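Local structure of aminoglycoside phosphotransferase (Streptomyces rimosus, 6FUC) at residues A[195-198]-A[203-206]; A[5-10]-A[31-36]; A[210-215]-A[265-270]; A[58-63]-A[71-76]; A[223-228]-A[245-250]. The protein probably phosphorylates streptomycin at its 3''-hydroxyl with ATP as phosphate donor, a modification that confers resistance to the antibiotic. All blocks are in the same frame, centred on the assembly; numbering follows the deposited sequence. Where two conformers were deposited one is given.

Contact 1: residues A[195-198]-A[203-206]; sequences IILD and DVAG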
# COMPACT_ATOMS: atom_id res chain seq x y z
N ILE A 195 -5.84 -0.61 -5.13
CA ILE A 195 -7.06 -1.45 -5.26
C ILE A 195 -7.46 -1.34 -6.73
O ILE A 195 -7.76 -0.26 -7.21
CB ILE A 195 -8.18 -0.96 -4.34
CG1 ILE A 195 -7.72 -0.89 -2.88
CG2 ILE A 195 -9.39 -1.82 -4.54
CD1 ILE A 195 -8.70 -0.25 -1.99
N ILE A 196 -7.46 -2.47 -7.43
CA ILE A 196 -7.80 -2.49 -8.86
C ILE A 196 -9.26 -2.94 -8.96
O ILE A 196 -9.64 -3.97 -8.38
CB ILE A 196 -6.90 -3.41 -9.65
CG1 ILE A 196 -5.42 -3.07 -9.41
CG2 ILE A 196 -7.24 -3.30 -11.14
CD1 ILE A 196 -4.99 -1.64 -9.67
N LEU A 197 -10.04 -2.20 -9.73
CA LEU A 197 -11.47 -2.48 -9.91
C LEU A 197 -11.72 -3.08 -11.28
O LEU A 197 -11.11 -2.71 -12.29
CB LEU A 197 -12.28 -1.17 -9.82
CG LEU A 197 -12.06 -0.39 -8.53
CD1 LEU A 197 -12.87 0.90 -8.55
CD2 LEU A 197 -12.37 -1.18 -7.30
N ASP A 198 -12.67 -4.02 -11.33
CA ASP A 198 -13.13 -4.55 -12.60
C ASP A 198 -13.95 -3.44 -13.30
O ASP A 198 -14.86 -2.91 -12.72
CB ASP A 198 -14.02 -5.77 -12.35
CG ASP A 198 -14.55 -6.42 -13.59
OD1 ASP A 198 -15.21 -5.80 -14.44
OD2 ASP A 198 -14.32 -7.64 -13.73
N ASP A 203 -16.67 -4.44 -9.16
CA ASP A 203 -16.12 -5.20 -8.07
C ASP A 203 -14.61 -5.03 -8.00
O ASP A 203 -14.00 -4.48 -8.90
CB ASP A 203 -16.55 -6.68 -8.16
CG ASP A 203 -16.54 -7.45 -6.91
OD1 ASP A 203 -16.01 -7.05 -5.87
OD2 ASP A 203 -17.10 -8.62 -6.95
N VAL A 204 -13.98 -5.54 -6.94
CA VAL A 204 -12.54 -5.54 -6.82
C VAL A 204 -11.94 -6.64 -7.69
O VAL A 204 -12.30 -7.82 -7.54
CB VAL A 204 -12.13 -5.68 -5.34
CG1 VAL A 204 -10.67 -5.84 -5.19
CG2 VAL A 204 -12.56 -4.43 -4.58
N ALA A 205 -11.04 -6.29 -8.56
CA ALA A 205 -10.27 -7.24 -9.36
C ALA A 205 -9.08 -7.78 -8.59
O ALA A 205 -8.73 -8.97 -8.75
CB ALA A 205 -9.78 -6.59 -10.66
N GLY A 206 -8.43 -6.96 -7.79
CA GLY A 206 -7.33 -7.45 -6.96
C GLY A 206 -6.62 -6.30 -6.33
O GLY A 206 -6.93 -5.14 -6.57
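I196 pairs with A205 and G206 across a beta hairpin that carries a classic bulge, in the short three-stranded sheet where 195-197 lies between 93-94 and 204-207. In this kinase-like fold it probably follows the catalytic loop and leads into the segment equivalent to the DFG motif. The bulge shows in the bonding. I196 N donates to G206 O at 2.9 Å, nearly straight down the carbonyl, while I196 O takes two donors, A205 N at 2.7 Å and the longer G206 N at 3.3 Å. Both come from the same face of its plane, each tilted by about 25°. A205 has helix-like backbone angles, as the first residue of a classic bulge should, and its small CB is turned toward the partner strand, 4.2 Å from I196 CG2. G206 suits the second place because its fully extended backbone, phi 171°, is tolerated most easily by glycine. On the other side of the strands, I195 CG2 meets V204 CG2 at 4.1 Å and L197 CD2 approaches that same methyl, a branched apolar surface that helix 100-117 covers through I110 and A113 against V204. Toward the turn, D198 N bonds to D203 O, and the D198 carboxylate turns to the backbone N of D200 and T201. D203 OD1 in turn accepts from V204 N at 2.7 Å, meeting it on the anti side, 32° out of the carboxylate plane.

Contact 2: residues A[5-10]-A[31-36]; sequences TAFLTL and AVFRSA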
# COMPACT_ATOMS: atom_id res chain seq x y z
N THR A 5 19.60 1.97 -16.99
CA THR A 5 20.28 1.01 -17.82
C THR A 5 20.51 -0.32 -17.10
O THR A 5 20.25 -1.36 -17.72
CB THR A 5 21.45 1.64 -18.55
OG1 THR A 5 20.97 2.74 -19.40
CG2 THR A 5 22.16 0.60 -19.45
N ALA A 6 20.96 -0.30 -15.85
CA ALA A 6 21.15 -1.54 -15.12
C ALA A 6 19.81 -2.28 -14.98
O ALA A 6 19.77 -3.52 -15.12
CB ALA A 6 21.74 -1.28 -13.74
N PHE A 7 18.71 -1.56 -14.73
CA PHE A 7 17.43 -2.21 -14.52
C PHE A 7 16.92 -2.82 -15.82
O PHE A 7 16.47 -3.97 -15.85
CB PHE A 7 16.47 -1.21 -13.96
CG PHE A 7 16.78 -0.74 -12.54
CD1 PHE A 7 17.66 -1.41 -11.71
CD2 PHE A 7 16.17 0.40 -12.09
CE1 PHE A 7 17.86 -0.96 -10.42
CE2 PHE A 7 16.33 0.85 -10.79
CZ PHE A 7 17.23 0.17 -9.99
N LEU A 8 17.07 -2.08 -16.91
CA LEU A 8 16.60 -2.60 -18.17
C LEU A 8 17.46 -3.84 -18.58
O LEU A 8 16.95 -4.78 -19.19
CB LEU A 8 16.61 -1.52 -19.27
CG LEU A 8 15.42 -0.52 -19.12
CD1 LEU A 8 15.67 0.75 -19.95
CD2 LEU A 8 14.11 -1.17 -19.52
N THR A 9 18.72 -3.90 -18.18
CA THR A 9 19.54 -5.08 -18.44
C THR A 9 18.94 -6.33 -17.78
O THR A 9 18.85 -7.37 -18.39
CB THR A 9 20.98 -4.84 -18.03
OG1 THR A 9 21.49 -3.73 -18.79
CG2 THR A 9 21.82 -5.96 -18.31
N LEU A 10 18.54 -6.18 -16.54
CA LEU A 10 17.88 -7.27 -15.85
C LEU A 10 16.63 -7.68 -16.59
O LEU A 10 16.35 -8.87 -16.72
CB LEU A 10 17.49 -6.93 -14.38
CG LEU A 10 18.64 -6.71 -13.41
CD1 LEU A 10 18.16 -6.18 -12.11
CD2 LEU A 10 19.34 -8.04 -13.20
N ALA A 31 12.26 1.80 -9.32
CA ALA A 31 11.55 2.12 -10.54
C ALA A 31 10.57 1.01 -10.89
O ALA A 31 10.88 -0.16 -10.67
CB ALA A 31 12.56 2.28 -11.64
N VAL A 32 9.45 1.39 -11.47
CA VAL A 32 8.41 0.44 -11.92
C VAL A 32 8.32 0.56 -13.44
O VAL A 32 8.32 1.66 -14.05
CB VAL A 32 7.07 0.70 -11.24
CG1 VAL A 32 5.96 -0.20 -11.80
CG2 VAL A 32 7.23 0.47 -9.75
N PHE A 33 8.28 -0.59 -14.08
CA PHE A 33 8.23 -0.74 -15.52
C PHE A 33 7.01 -1.55 -15.89
O PHE A 33 6.54 -2.36 -15.09
CB PHE A 33 9.47 -1.46 -16.05
CG PHE A 33 10.77 -0.77 -15.78
CD1 PHE A 33 11.37 -0.85 -14.52
CD2 PHE A 33 11.39 -0.04 -16.76
CE1 PHE A 33 12.58 -0.23 -14.28
CE2 PHE A 33 12.56 0.58 -16.48
CZ PHE A 33 13.17 0.50 -15.27
N ARG A 34 6.55 -1.41 -17.13
CA ARG A 34 5.43 -2.20 -17.67
C ARG A 34 5.84 -2.69 -19.03
O ARG A 34 6.50 -1.96 -19.77
CB ARG A 34 4.12 -1.38 -17.71
CG ARG A 34 2.88 -2.20 -18.01
CD ARG A 34 1.61 -1.39 -17.79
NE ARG A 34 1.59 -0.38 -18.83
N SER A 35 5.43 -3.89 -19.39
CA SER A 35 5.68 -4.42 -20.69
C SER A 35 4.80 -3.67 -21.70
O SER A 35 3.77 -3.10 -21.36
CB SER A 35 5.39 -5.93 -20.72
OG SER A 35 4.02 -6.22 -20.49
N ALA A 36 5.21 -3.71 -22.97
CA ALA A 36 4.48 -2.99 -24.01
C ALA A 36 3.03 -3.48 -24.14
O ALA A 36 2.13 -2.69 -24.45
CB ALA A 36 5.20 -3.11 -25.32
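F7 and L8 of the N-terminal helix 4-12 pack on A31 and F33 of strand 31-34, so that the helix lies over one face of the antiparallel five-stranded sheet of the kinase-like N-terminal lobe. The axes of the two short segments come no closer than 10.6 Å and are inclined at 43°, a gap spanned by side chains alone. Aliphatic carbon against aromatic ring is the kind of contact, and F33 receives it twice. The CB of F7 touches the far end of the F33 ring, 3.9 Å from CZ, while the CD2 methyl of L8 reaches CE2 of that ring at 3.8 Å; both come in obliquely. With its CG anti to the carbonyl carbon (chi1 -61°), F33 carries its ring from the strand to the helix, where L4 and L11 also touch it. A long flat side chain suits this place because it can bridge the gap and meet two successive helix residues at once. The same chemistry recurs at the other ring: A31 CB lies 4.1 Å from both CD2 and CE2 of F7, and the small alanine lets the phenyl group come down close to the strand. C44, on the neighbouring strand 40-45, touches both phenylalanines. No hydrogen bond or charge pair crosses between the two segments; their contact therefore rests on shape and on burial of apolar surface, which gives adhesion without the directional demands of polar groups.

Contact 3: residues A[210-215]-A[265-270]; sequences LGRLGR and HLDPLT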
# COMPACT_ATOMS: atom_id res chain seq x y z
N LEU A 210 2.05 -4.82 -2.69
CA LEU A 210 1.91 -5.60 -1.46
C LEU A 210 3.13 -5.66 -0.60
O LEU A 210 3.22 -6.49 0.31
CB LEU A 210 1.41 -7.00 -1.84
CG LEU A 210 0.04 -7.08 -2.45
CD1 LEU A 210 -0.17 -8.33 -3.25
CD2 LEU A 210 -1.01 -6.96 -1.39
N GLY A 211 4.10 -4.76 -0.83
CA GLY A 211 5.36 -4.83 -0.15
C GLY A 211 5.36 -4.62 1.34
O GLY A 211 6.34 -4.96 2.00
N ARG A 212 4.26 -4.08 1.90
CA ARG A 212 4.09 -3.90 3.35
C ARG A 212 3.07 -4.84 3.94
O ARG A 212 2.69 -4.64 5.10
CB ARG A 212 3.79 -2.43 3.67
CG ARG A 212 4.97 -1.55 3.45
CD ARG A 212 4.63 -0.09 3.80
NE ARG A 212 5.83 0.71 3.77
CZ ARG A 212 5.94 1.87 4.43
NH1 ARG A 212 4.92 2.37 5.07
NH2 ARG A 212 7.09 2.52 4.40
N LEU A 213 2.62 -5.83 3.23
CA LEU A 213 1.59 -6.76 3.74
C LEU A 213 2.07 -7.35 5.07
O LEU A 213 3.23 -7.72 5.24
CB LEU A 213 1.39 -7.84 2.70
CG LEU A 213 0.42 -8.95 3.08
CD1 LEU A 213 -0.59 -9.30 2.01
CD2 LEU A 213 0.99 -10.04 3.76
N GLY A 214 1.14 -7.48 6.02
CA GLY A 214 1.47 -8.17 7.26
C GLY A 214 0.55 -7.80 8.36
O GLY A 214 -0.29 -6.89 8.23
N ARG A 215 0.73 -8.45 9.52
CA ARG A 215 -0.05 -8.13 10.69
C ARG A 215 0.06 -6.66 11.04
O ARG A 215 1.16 -6.10 11.10
CB ARG A 215 0.50 -8.89 11.91
CG ARG A 215 0.16 -10.36 11.92
CD ARG A 215 0.37 -10.99 13.28
NE ARG A 215 1.74 -11.10 13.72
CZ ARG A 215 2.51 -12.15 13.43
NH1 ARG A 215 2.04 -13.09 12.62
NH2 ARG A 215 3.73 -12.25 13.91
N HIS A 265 -1.62 9.84 10.32
CA HIS A 265 -0.52 10.74 10.58
C HIS A 265 0.86 10.05 10.66
O HIS A 265 1.87 10.66 10.29
CB HIS A 265 -0.78 11.52 11.85
CG HIS A 265 -1.88 12.51 11.68
ND1 HIS A 265 -2.34 13.29 12.72
CD2 HIS A 265 -2.63 12.85 10.59
CE1 HIS A 265 -3.32 14.06 12.27
NE2 HIS A 265 -3.53 13.81 10.98
N LEU A 266 0.85 8.79 11.07
CA LEU A 266 2.11 8.04 11.11
C LEU A 266 2.59 7.73 9.70
O LEU A 266 3.80 7.80 9.39
CB LEU A 266 1.92 6.75 11.90
CG LEU A 266 3.14 5.84 11.97
CD1 LEU A 266 4.36 6.50 12.61
CD2 LEU A 266 2.76 4.55 12.68
N ASP A 267 1.68 7.29 8.82
CA ASP A 267 2.07 6.68 7.56
C ASP A 267 3.04 7.53 6.79
O ASP A 267 4.08 6.99 6.31
CB ASP A 267 0.81 6.30 6.75
CG ASP A 267 1.18 5.38 5.60
OD1 ASP A 267 1.24 4.12 5.91
OD2 ASP A 267 1.46 5.88 4.51
N PRO A 268 2.81 8.83 6.56
CA PRO A 268 3.74 9.55 5.71
C PRO A 268 5.14 9.66 6.25
O PRO A 268 6.09 9.88 5.50
CB PRO A 268 3.10 10.93 5.54
CG PRO A 268 2.13 11.03 6.59
CD PRO A 268 1.66 9.66 6.96
N LEU A 269 5.31 9.54 7.55
CA LEU A 269 6.60 9.60 8.21
C LEU A 269 7.46 8.35 7.97
O LEU A 269 8.60 8.33 8.32
CB LEU A 269 6.42 9.87 9.72
CG LEU A 269 5.62 11.09 10.05
CD1 LEU A 269 5.44 11.15 11.56
CD2 LEU A 269 6.23 12.35 9.53
N THR A 270 6.84 7.28 7.41
CA THR A 270 7.50 6.00 7.27
C THR A 270 8.10 5.77 5.88
O THR A 270 8.71 4.74 5.67
CB THR A 270 6.53 4.84 7.55
OG1 THR A 270 5.56 4.73 6.52
CG2 THR A 270 5.91 4.92 8.89
O HOH W 1 2.12 2.11 4.39
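R212 reaches across to T270 with the two terminal nitrogens of its guanidinium group, end-on, and has the most surface buried by the contact. NH1 bonds to T270 OG1 at 2.8 Å, almost straight and only 5° out of the guanidinium plane. NH2 donates to T270 O at 3.0 Å, from well above that carbonyl's plane, and its further bond to OG1 is weak. The side chain can span the distance because it runs extended from CG to NE. Arginine suits the place, since its flat, two-pronged end can hold a hydroxyl and a carbonyl together. It sits in a type I turn from L210 to L213, where L210 and G211 probably correspond to the last two positions of the kinase DFG motif; 265-270 continues from helix 257-266 of the C-terminal lobe. T270 is itself held from behind: OG1 donates to D267 O at 2.7 Å, in the carbonyl plane and on a lone pair; with its proton committed there, the hydroxyl can accept from the arginine. D267 OD1 lies 4.2 Å from R212 NH1, too far for a salt bridge, and a water joins the two. W271 bonds to D267 OD2 through its NE1 and makes a cation-pi contact with R212.

Contact 4: residues A[58-63]-A[71-76]; sequences DRVSWL and PRVLDW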
# COMPACT_ATOMS: atom_id res chain seq x y z
N ASP A 58 8.14 -12.20 -1.60
CA ASP A 58 7.61 -13.22 -0.72
C ASP A 58 6.15 -12.98 -0.33
O ASP A 58 5.36 -13.92 -0.23
CB ASP A 58 8.50 -13.35 0.51
CG ASP A 58 9.90 -13.84 0.23
OD1 ASP A 58 10.16 -14.42 -0.86
OD2 ASP A 58 10.75 -13.68 1.14
N ARG A 59 5.80 -11.71 -0.13
CA ARG A 59 4.41 -11.34 0.19
C ARG A 59 3.48 -11.66 -0.97
O ARG A 59 2.40 -12.21 -0.79
CB ARG A 59 4.37 -9.89 0.57
CG ARG A 59 4.88 -9.67 2.00
CD ARG A 59 5.31 -8.24 2.23
NE ARG A 59 5.53 -7.93 3.65
CZ ARG A 59 6.64 -8.27 4.26
NH1 ARG A 59 7.63 -8.92 3.66
NH2 ARG A 59 6.73 -8.05 5.58
N VAL A 60 3.90 -11.32 -2.20
CA VAL A 60 3.04 -11.56 -3.36
C VAL A 60 2.85 -13.07 -3.53
O VAL A 60 1.73 -13.58 -3.73
CB VAL A 60 3.67 -10.96 -4.64
CG1 VAL A 60 2.87 -11.34 -5.87
CG2 VAL A 60 3.81 -9.44 -4.52
N SER A 61 4.00 -13.82 -3.48
CA SER A 61 3.88 -15.25 -3.64
C SER A 61 3.06 -15.91 -2.56
O SER A 61 2.26 -16.81 -2.83
CB SER A 61 5.28 -15.82 -3.72
OG SER A 61 5.29 -17.07 -3.67
N TRP A 62 3.23 -15.50 -1.31
CA TRP A 62 2.43 -16.07 -0.24
C TRP A 62 0.95 -15.74 -0.44
O TRP A 62 0.08 -16.62 -0.26
CB TRP A 62 2.93 -15.61 1.13
CG TRP A 62 2.12 -16.11 2.25
CD1 TRP A 62 2.17 -17.35 2.83
CD2 TRP A 62 1.05 -15.43 2.95
NE1 TRP A 62 1.26 -17.46 3.82
CE2 TRP A 62 0.57 -16.29 3.94
CE3 TRP A 62 0.52 -14.15 2.85
CZ2 TRP A 62 -0.44 -15.89 4.83
CZ3 TRP A 62 -0.51 -13.78 3.71
CH2 TRP A 62 -0.95 -14.66 4.66
N LEU A 63 0.65 -14.50 -0.78
CA LEU A 63 -0.78 -14.14 -0.92
C LEU A 63 -1.45 -14.94 -1.99
O LEU A 63 -2.66 -15.22 -1.90
CB LEU A 63 -0.95 -12.63 -1.15
CG LEU A 63 -2.37 -12.12 -0.96
CD1 LEU A 63 -2.79 -12.14 0.50
CD2 LEU A 63 -2.51 -10.73 -1.50
N PRO A 71 -1.46 -10.03 -7.71
CA PRO A 71 -0.54 -10.41 -8.78
C PRO A 71 0.04 -11.79 -8.55
O PRO A 71 -0.03 -12.34 -7.44
CB PRO A 71 0.53 -9.34 -8.71
CG PRO A 71 0.13 -8.36 -7.71
CD PRO A 71 -0.88 -9.02 -6.83
N ARG A 72 0.67 -12.32 -9.58
CA ARG A 72 1.53 -13.50 -9.45
C ARG A 72 2.97 -13.07 -9.74
O ARG A 72 3.22 -12.22 -10.59
CB ARG A 72 1.12 -14.58 -10.45
CG ARG A 72 -0.28 -15.06 -10.14
CD ARG A 72 -0.83 -15.99 -11.23
NE ARG A 72 -1.04 -15.36 -12.54
CZ ARG A 72 -0.26 -15.54 -13.62
NH1 ARG A 72 -0.62 -14.95 -14.78
NH2 ARG A 72 0.88 -16.22 -13.55
N VAL A 73 3.90 -13.71 -9.01
CA VAL A 73 5.31 -13.52 -9.31
C VAL A 73 5.68 -14.30 -10.58
O VAL A 73 5.53 -15.52 -10.60
CB VAL A 73 6.21 -13.91 -8.14
CG1 VAL A 73 7.67 -13.72 -8.52
CG2 VAL A 73 5.86 -13.12 -6.88
N LEU A 74 6.19 -13.58 -11.58
CA LEU A 74 6.59 -14.22 -12.83
C LEU A 74 8.08 -14.49 -12.86
O LEU A 74 8.49 -15.44 -13.53
CB LEU A 74 6.16 -13.33 -14.01
CG LEU A 74 4.63 -13.13 -14.12
CD1 LEU A 74 4.29 -12.20 -15.24
CD2 LEU A 74 3.90 -14.44 -14.27
N ASP A 75 8.89 -13.63 -12.26
CA ASP A 75 10.34 -13.89 -12.21
C ASP A 75 10.95 -13.02 -11.11
O ASP A 75 10.37 -12.03 -10.67
CB ASP A 75 11.02 -13.69 -13.55
CG ASP A 75 12.30 -14.55 -13.74
OD1 ASP A 75 12.68 -15.30 -12.81
OD2 ASP A 75 12.90 -14.40 -14.84
N TRP A 76 12.17 -13.40 -10.74
CA TRP A 76 12.99 -12.72 -9.76
C TRP A 76 14.42 -12.75 -10.27
O TRP A 76 14.90 -13.85 -10.58
CB TRP A 76 12.89 -13.46 -8.39
CG TRP A 76 13.92 -13.00 -7.41
CD1 TRP A 76 15.01 -13.68 -6.97
CD2 TRP A 76 13.90 -11.76 -6.68
NE1 TRP A 76 15.70 -12.93 -6.04
CE2 TRP A 76 15.05 -11.74 -5.88
CE3 TRP A 76 13.03 -10.64 -6.63
CZ2 TRP A 76 15.30 -10.69 -4.99
CZ3 TRP A 76 13.31 -9.63 -5.79
CH2 TRP A 76 14.43 -9.65 -5.00
O HOH W 2 -0.50 -12.06 -4.74
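S61 and V73 bring the two backbones closest, their CA atoms 6.1 Å apart, where the last turn of helix 50-63 passes the start of strand 73-79. A short connection of seven residues separates the segments, and the chain enters the strand through the irregular residues P71 and R72. Further along, L74 and D75 both face L86 of the adjacent strand, a classic beta bulge. No direct hydrogen bond links helix and strand, but one water donates to V60 O at 2.9 Å and to P71 O at 2.8 Å, joining two backbone carbonyls that could not bond to each other. Among the side chains V60 does most of the touching. Its CG1, anti to the backbone N (chi1 174°), points at the incoming chain and lies 3.6 Å from V73 CG2. It also sits 3.4 Å from P71 O. The V73 methyl reaches on past it to the CB of S61, so that one branch of the strand valine rests against two successive helix residues. Compact valines fit this narrow approach, and the beta-branched V73 also suits its extended backbone. P71, rigid and apolar, meets L210, while W76 further up the strand packs on L53 and E54 of the same helix. A helix leading through a short link into the N-terminal sheet's edge strand probably corresponds to the helix C to beta 4 connection of the protein-kinase fold.

Contact 5: residues A[223-228]-A[245-250]; sequences ALLFAT and EEFAAR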
# COMPACT_ATOMS: atom_id res chain seq x y z
N ALA A 223 -7.31 3.76 7.56
CA ALA A 223 -7.01 5.19 7.56
C ALA A 223 -6.66 5.68 6.17
O ALA A 223 -7.04 6.78 5.74
CB ALA A 223 -5.90 5.52 8.53
N LEU A 224 -5.83 4.92 5.46
CA LEU A 224 -5.36 5.33 4.12
C LEU A 224 -6.46 5.21 3.09
O LEU A 224 -6.58 6.06 2.22
CB LEU A 224 -4.16 4.49 3.70
CG LEU A 224 -2.94 4.49 4.61
CD1 LEU A 224 -1.82 3.75 3.98
CD2 LEU A 224 -2.61 5.75 5.29
N LEU A 225 -7.26 4.18 3.20
CA LEU A 225 -8.37 3.99 2.28
C LEU A 225 -9.36 5.17 2.43
O LEU A 225 -9.77 5.77 1.44
CB LEU A 225 -9.03 2.69 2.54
CG LEU A 225 -10.29 2.46 1.71
CD1 LEU A 225 -10.14 2.53 0.21
CD2 LEU A 225 -10.86 1.13 2.09
N PHE A 226 -9.72 5.49 3.66
CA PHE A 226 -10.68 6.55 3.86
C PHE A 226 -10.13 7.88 3.43
O PHE A 226 -10.88 8.68 2.80
CB PHE A 226 -11.12 6.62 5.31
CG PHE A 226 -11.90 5.46 5.81
CD1 PHE A 226 -12.49 4.58 4.96
CD2 PHE A 226 -12.15 5.31 7.18
CE1 PHE A 226 -13.26 3.54 5.42
CE2 PHE A 226 -12.89 4.28 7.66
CZ PHE A 226 -13.48 3.36 6.79
N ALA A 227 -8.88 8.20 3.77
CA ALA A 227 -8.34 9.53 3.41
C ALA A 227 -8.24 9.67 1.91
O ALA A 227 -8.55 10.71 1.36
CB ALA A 227 -6.98 9.68 4.06
N THR A 228 -7.80 8.62 1.21
CA THR A 228 -7.67 8.74 -0.24
C THR A 228 -9.03 8.76 -0.92
O THR A 228 -9.25 9.47 -1.89
CB THR A 228 -6.69 7.74 -0.82
OG1 THR A 228 -7.09 6.37 -0.54
CG2 THR A 228 -5.31 7.98 -0.33
N GLU A 245 -18.93 5.79 7.74
CA GLU A 245 -19.88 5.03 8.57
C GLU A 245 -20.48 3.89 7.80
O GLU A 245 -20.61 2.79 8.30
CB GLU A 245 -21.03 5.93 9.12
N GLU A 246 -20.82 4.11 6.55
CA GLU A 246 -21.43 3.00 5.79
C GLU A 246 -20.38 1.92 5.44
O GLU A 246 -20.72 0.72 5.53
CB GLU A 246 -22.04 3.51 4.52
CG GLU A 246 -23.18 4.48 4.77
CD GLU A 246 -24.17 4.58 3.67
OE1 GLU A 246 -24.04 3.90 2.62
OE2 GLU A 246 -25.13 5.35 3.89
N PHE A 247 -19.14 2.32 5.13
CA PHE A 247 -18.06 1.32 4.92
C PHE A 247 -17.93 0.48 6.20
O PHE A 247 -17.86 -0.73 6.16
CB PHE A 247 -16.79 2.02 4.59
CG PHE A 247 -15.69 1.10 4.18
CD1 PHE A 247 -15.02 0.36 5.11
CD2 PHE A 247 -15.39 0.91 2.83
CE1 PHE A 247 -13.95 -0.49 4.65
CE2 PHE A 247 -14.40 0.09 2.42
CZ PHE A 247 -13.69 -0.64 3.33
N ALA A 248 -17.86 1.16 7.34
CA ALA A 248 -17.63 0.47 8.59
C ALA A 248 -18.73 -0.53 8.93
O ALA A 248 -18.49 -1.63 9.46
CB ALA A 248 -17.41 1.45 9.74
N ALA A 249 -19.94 -0.13 8.65
CA ALA A 249 -21.09 -0.99 8.86
C ALA A 249 -21.00 -2.23 7.94
O ALA A 249 -21.33 -3.33 8.34
CB ALA A 249 -22.41 -0.26 8.65
N ARG A 250 -20.61 -2.02 6.70
CA ARG A 250 -20.50 -3.15 5.78
C ARG A 250 -19.30 -4.10 6.13
O ARG A 250 -19.44 -5.31 6.08
CB ARG A 250 -20.31 -2.61 4.33
CG ARG A 250 -20.22 -3.69 3.26
CD ARG A 250 -21.53 -4.35 3.01
NE ARG A 250 -21.38 -5.41 2.03
CZ ARG A 250 -22.39 -5.96 1.40
NH1 ARG A 250 -23.63 -5.61 1.70
NH2 ARG A 250 -22.15 -6.93 0.56
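F226 of helix 219-233 and F247 of helix 243-251 meet as an offset edge-to-face pair, the tight centre of the contact between these helices. The edge of F226 is directed at the face of F247, with CE1 of F226 lying 3.6 Å from CD1 of F247. The ring centroids are 5.3 Å apart. Their planes stand at 84°. F247 has its CG anti to the backbone N (chi1 -172°), which turns its ring toward the other helix. L225 CD2 closes in on the far end of that ring, 3.6 Å from CZ, in an oblique approach. Flat rings suit a pair of backbones whose nearest CA atoms, of F226 and F247, are 9.1 Å apart. W107 adds another edge-to-face contact to F247, and I110 of helix 100-117 touches both L225 and F247. The outer side of helix 243-251 is looser. E246, A249 and R250 are exposed there and do not meet 223-228. So the aromatic side faces inward, while the polar residues lie on the outer side and R250 reaches D112 of helix 100-117 in a salt bridge, the amphipathic pattern of helices in the largely helical C-terminal lobe of the kinase-like aminoglycoside phosphotransferase fold.

Contacts 1, 3 and 5 lie in the C-terminal part of the chain and form one connected group. I195 CD1 of contact 1 packs on L225 CD1 of contact 5 at 3.8 Å, and D267 OD1 of contact 3 touches L224 CD1 of contact 5. Contact 4 joins through R59 NE, probably hydrogen-bonded to L213 O of contact 3 at 2.8 Å, which ties helix 50-63 to the turn at 210-213. Contact 2 stands apart: it shares the five-stranded sheet with contact 4, yet their centres are 18 Å apart, and its centre is about 35 Å from that of contact 5. The aspartate expected to help form the ATP site lies in sequence between contact 1 and L210 of contact 3.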